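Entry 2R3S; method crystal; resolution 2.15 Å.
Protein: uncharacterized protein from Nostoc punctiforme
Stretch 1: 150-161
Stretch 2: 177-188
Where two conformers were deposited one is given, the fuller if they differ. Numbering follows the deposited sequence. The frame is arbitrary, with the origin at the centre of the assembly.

Stretch 1, residues 150-161: NPAQLIAQLVNE
Stretch 2, residues 177-188: GLFGIAVAQHNP

Two helices, 150-159 and 178-186, run in broadly the same direction, their axes crossing at -47° and approaching to 8.2 Å. Ala 152, Ala 156 and Ala 182 line the close approach. The register is set by three pairs: Ala 152 CA to Phe 179 CA at 4.5 Å, Gln 153 CA to Ala 182 CA at 5.7 Å, Ala 156 CA to Val 183 CA at 5.1 Å. Gly 177, at positive phi (77°), is the N-cap of the second helix; Asn 160 and Asn 187 are the first residues after their helices to leave helical phi/psi.

Phe 179 covers the most surface. Its CA-to-CB bond points sideways, but chi1 of -68° (m) and chi2 of -84° bring the ring to the first helix. Ala 152 CB sits over one face, 4.3 Å from the centroid, as a CH-pi contact, while Ile 155 CD1 (m, t) comes within 3.6 Å of Phe 179 CE1.

The CA-to-CB bond of Ala 152 points toward the second helix, and its CB lies 3.3 Å from Leu 178 O and 4.0 Å from Ala 182 CB. Ala 156 CB is also 4.0 Å from Ala 182 CB, so three methyls mesh where the backbones are close. One water donates to Ala 152 O (2.7 Å) and Phe 179 O (2.8 Å), bridging carbonyls already engaged in their own helices.

Polar side chains then take over. The CA-to-CB bond of His 186 (chi1 -63°, m; chi2 -63°) points toward the first stretch; its NE2 donates to Gln 153 OE1 at 2.5 Å, near the ring plane, and its CD2 lies 3.4 Å from Ala 156 CB. Gln 153, m at chi1 and chi2 with chi3 -44°, also donates from NE2 to Gln 185 OE1 at 2.7 Å, its amide serving both partners. At the C-terminal ends, Asn 187 ND2 donates to Val 183 O (2.9 Å) and, weakly, to Asn 160 OD1 (3.3 Å).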

# COMPACT_ATOMS: atom_id res chain seq x y z
N ASN A 150 13.27 -22.55 -7.42
CA ASN A 150 13.71 -23.32 -6.26
C ASN A 150 12.61 -24.29 -5.80
O ASN A 150 12.87 -25.48 -5.63
CB ASN A 150 14.17 -22.41 -5.10
CG ASN A 150 14.63 -23.22 -3.88
OD1 ASN A 150 15.55 -24.03 -3.98
ND2 ASN A 150 13.95 -23.04 -2.74
N PRO A 151 11.38 -23.79 -5.61
CA PRO A 151 10.36 -24.75 -5.21
C PRO A 151 10.14 -25.87 -6.23
O PRO A 151 9.87 -26.98 -5.83
CB PRO A 151 9.10 -23.91 -5.06
CG PRO A 151 9.56 -22.50 -5.02
CD PRO A 151 10.86 -22.42 -5.71
N ALA A 152 10.28 -25.58 -7.54
CA ALA A 152 10.18 -26.62 -8.57
C ALA A 152 11.22 -27.73 -8.35
O ALA A 152 10.89 -28.91 -8.44
CB ALA A 152 10.31 -26.01 -9.99
N GLN A 153 12.45 -27.34 -8.06
CA GLN A 153 13.51 -28.26 -7.68
C GLN A 153 13.21 -29.00 -6.38
O GLN A 153 13.48 -30.20 -6.28
CB GLN A 153 14.84 -27.51 -7.50
CG GLN A 153 15.41 -26.89 -8.79
CD GLN A 153 15.71 -27.93 -9.84
OE1 GLN A 153 16.28 -28.97 -9.54
NE2 GLN A 153 15.32 -27.65 -11.09
N LEU A 154 12.67 -28.32 -5.38
CA LEU A 154 12.36 -28.99 -4.12
C LEU A 154 11.30 -30.06 -4.36
O LEU A 154 11.45 -31.18 -3.89
CB LEU A 154 11.91 -28.02 -3.02
CG LEU A 154 12.92 -26.94 -2.55
CD1 LEU A 154 12.23 -25.96 -1.57
CD2 LEU A 154 14.17 -27.52 -1.93
N ILE A 155 10.25 -29.74 -5.10
CA ILE A 155 9.19 -30.71 -5.37
C ILE A 155 9.75 -31.90 -6.13
O ILE A 155 9.47 -33.03 -5.79
CB ILE A 155 8.01 -30.10 -6.10
CG1 ILE A 155 7.23 -29.20 -5.12
CG2 ILE A 155 7.12 -31.21 -6.72
CD1 ILE A 155 6.06 -28.44 -5.73
N ALA A 156 10.59 -31.63 -7.11
CA ALA A 156 11.29 -32.67 -7.87
C ALA A 156 12.05 -33.64 -6.96
O ALA A 156 11.88 -34.85 -7.07
CB ALA A 156 12.21 -32.04 -8.85
N GLN A 157 12.88 -33.11 -6.07
CA GLN A 157 13.68 -34.00 -5.21
C GLN A 157 12.84 -34.64 -4.09
O GLN A 157 13.22 -35.69 -3.60
CB GLN A 157 14.98 -33.35 -4.72
CG GLN A 157 14.86 -32.17 -3.77
CD GLN A 157 16.13 -31.29 -3.78
OE1 GLN A 157 16.07 -30.08 -3.50
NE2 GLN A 157 17.27 -31.90 -4.12
N LEU A 158 11.70 -34.04 -3.74
CA LEU A 158 10.68 -34.72 -2.92
C LEU A 158 9.99 -35.87 -3.69
O LEU A 158 9.59 -36.86 -3.07
CB LEU A 158 9.63 -33.74 -2.39
CG LEU A 158 8.33 -34.28 -1.76
CD1 LEU A 158 8.58 -34.93 -0.40
CD2 LEU A 158 7.26 -33.18 -1.63
N VAL A 159 9.82 -35.73 -5.00
CA VAL A 159 9.27 -36.81 -5.86
C VAL A 159 10.26 -37.96 -6.03
O VAL A 159 9.85 -39.11 -6.21
CB VAL A 159 8.84 -36.28 -7.28
CG1 VAL A 159 8.88 -37.38 -8.34
CG2 VAL A 159 7.46 -35.65 -7.23
N ASN A 160 11.56 -37.66 -5.94
CA ASN A 160 12.64 -38.66 -6.11
C ASN A 160 12.92 -39.55 -4.90
O ASN A 160 13.97 -40.18 -4.83
CB ASN A 160 13.95 -37.97 -6.55
CG ASN A 160 14.03 -37.73 -8.06
OD1 ASN A 160 13.04 -37.89 -8.79
ND2 ASN A 160 15.21 -37.34 -8.53
N GLU A 161 11.97 -39.62 -3.95
CA GLU A 161 12.12 -40.42 -2.73
C GLU A 161 10.95 -41.38 -2.59
O GLU A 161 9.80 -40.96 -2.48
CB GLU A 161 12.16 -39.49 -1.52
CG GLU A 161 13.33 -38.49 -1.54
CD GLU A 161 13.08 -37.22 -0.72
OE1 GLU A 161 11.91 -36.84 -0.52
OE2 GLU A 161 14.07 -36.59 -0.27
N GLY A 177 5.98 -23.46 -16.65
CA GLY A 177 6.38 -24.86 -16.83
C GLY A 177 7.47 -25.42 -15.93
O GLY A 177 7.84 -26.58 -16.08
N LEU A 178 7.96 -24.65 -14.98
CA LEU A 178 9.15 -25.07 -14.22
C LEU A 178 8.91 -26.31 -13.33
O LEU A 178 9.85 -27.06 -13.06
CB LEU A 178 9.74 -23.92 -13.38
CG LEU A 178 10.27 -22.68 -14.12
CD1 LEU A 178 11.04 -21.76 -13.17
CD2 LEU A 178 11.14 -23.06 -15.31
N PHE A 179 7.69 -26.52 -12.85
CA PHE A 179 7.42 -27.70 -11.99
C PHE A 179 7.60 -29.01 -12.75
O PHE A 179 8.41 -29.85 -12.36
CB PHE A 179 6.08 -27.59 -11.27
CG PHE A 179 6.06 -26.49 -10.23
CD1 PHE A 179 6.55 -26.72 -8.94
CD2 PHE A 179 5.65 -25.20 -10.56
CE1 PHE A 179 6.58 -25.71 -7.99
CE2 PHE A 179 5.67 -24.18 -9.60
CZ PHE A 179 6.14 -24.43 -8.32
N GLY A 180 6.88 -29.17 -13.85
CA GLY A 180 7.06 -30.33 -14.73
C GLY A 180 8.44 -30.42 -15.33
O GLY A 180 8.99 -31.51 -15.46
N ILE A 181 9.01 -29.27 -15.71
CA ILE A 181 10.36 -29.23 -16.28
C ILE A 181 11.38 -29.77 -15.30
O ILE A 181 12.25 -30.54 -15.68
CB ILE A 181 10.75 -27.79 -16.75
CG1 ILE A 181 9.96 -27.42 -18.01
CG2 ILE A 181 12.21 -27.70 -17.03
CD1 ILE A 181 9.78 -25.93 -18.27
N ALA A 182 11.28 -29.39 -14.03
CA ALA A 182 12.19 -29.93 -13.00
C ALA A 182 12.02 -31.44 -12.81
O ALA A 182 13.01 -32.14 -12.59
CB ALA A 182 12.03 -29.19 -11.66
N VAL A 183 10.79 -31.94 -12.86
CA VAL A 183 10.57 -33.39 -12.82
C VAL A 183 11.36 -34.01 -13.99
O VAL A 183 12.13 -34.92 -13.80
CB VAL A 183 9.06 -33.76 -12.83
CG1 VAL A 183 8.87 -35.24 -12.95
CG2 VAL A 183 8.38 -33.23 -11.56
N ALA A 184 11.23 -33.44 -15.19
CA ALA A 184 11.95 -33.95 -16.37
C ALA A 184 13.45 -33.88 -16.17
O ALA A 184 14.15 -34.82 -16.51
CB ALA A 184 11.54 -33.19 -17.66
N GLN A 185 13.95 -32.79 -15.58
CA GLN A 185 15.39 -32.61 -15.34
C GLN A 185 15.96 -33.73 -14.47
O GLN A 185 17.08 -34.17 -14.68
CB GLN A 185 15.67 -31.25 -14.69
CG GLN A 185 17.02 -31.13 -13.96
CD GLN A 185 17.12 -29.90 -13.07
OE1 GLN A 185 16.36 -28.95 -13.21
NE2 GLN A 185 18.07 -29.92 -12.15
N HIS A 186 15.20 -34.17 -13.47
CA HIS A 186 15.69 -35.19 -12.51
C HIS A 186 15.30 -36.62 -12.84
O HIS A 186 15.76 -37.55 -12.18
CB HIS A 186 15.24 -34.83 -11.09
CG HIS A 186 15.82 -33.54 -10.61
ND1 HIS A 186 17.18 -33.35 -10.45
CD2 HIS A 186 15.24 -32.35 -10.32
CE1 HIS A 186 17.40 -32.11 -10.06
NE2 HIS A 186 16.24 -31.48 -9.98
N ASN A 187 14.45 -36.79 -13.85
CA ASN A 187 13.96 -38.09 -14.27
C ASN A 187 14.05 -38.20 -15.80
O ASN A 187 13.11 -37.84 -16.50
CB ASN A 187 12.52 -38.28 -13.80
CG ASN A 187 12.37 -38.19 -12.28
OD1 ASN A 187 12.60 -39.18 -11.57
ND2 ASN A 187 11.97 -37.02 -11.77
N PRO A 188 15.19 -38.70 -16.32
CA PRO A 188 15.47 -38.87 -17.76
C PRO A 188 14.43 -39.64 -18.59
O PRO A 188 14.36 -39.45 -19.80
CB PRO A 188 16.80 -39.61 -17.77
CG PRO A 188 17.46 -39.19 -16.52
CD PRO A 188 16.35 -39.13 -15.51
O HOH W 1 8.68 -29.93 -9.61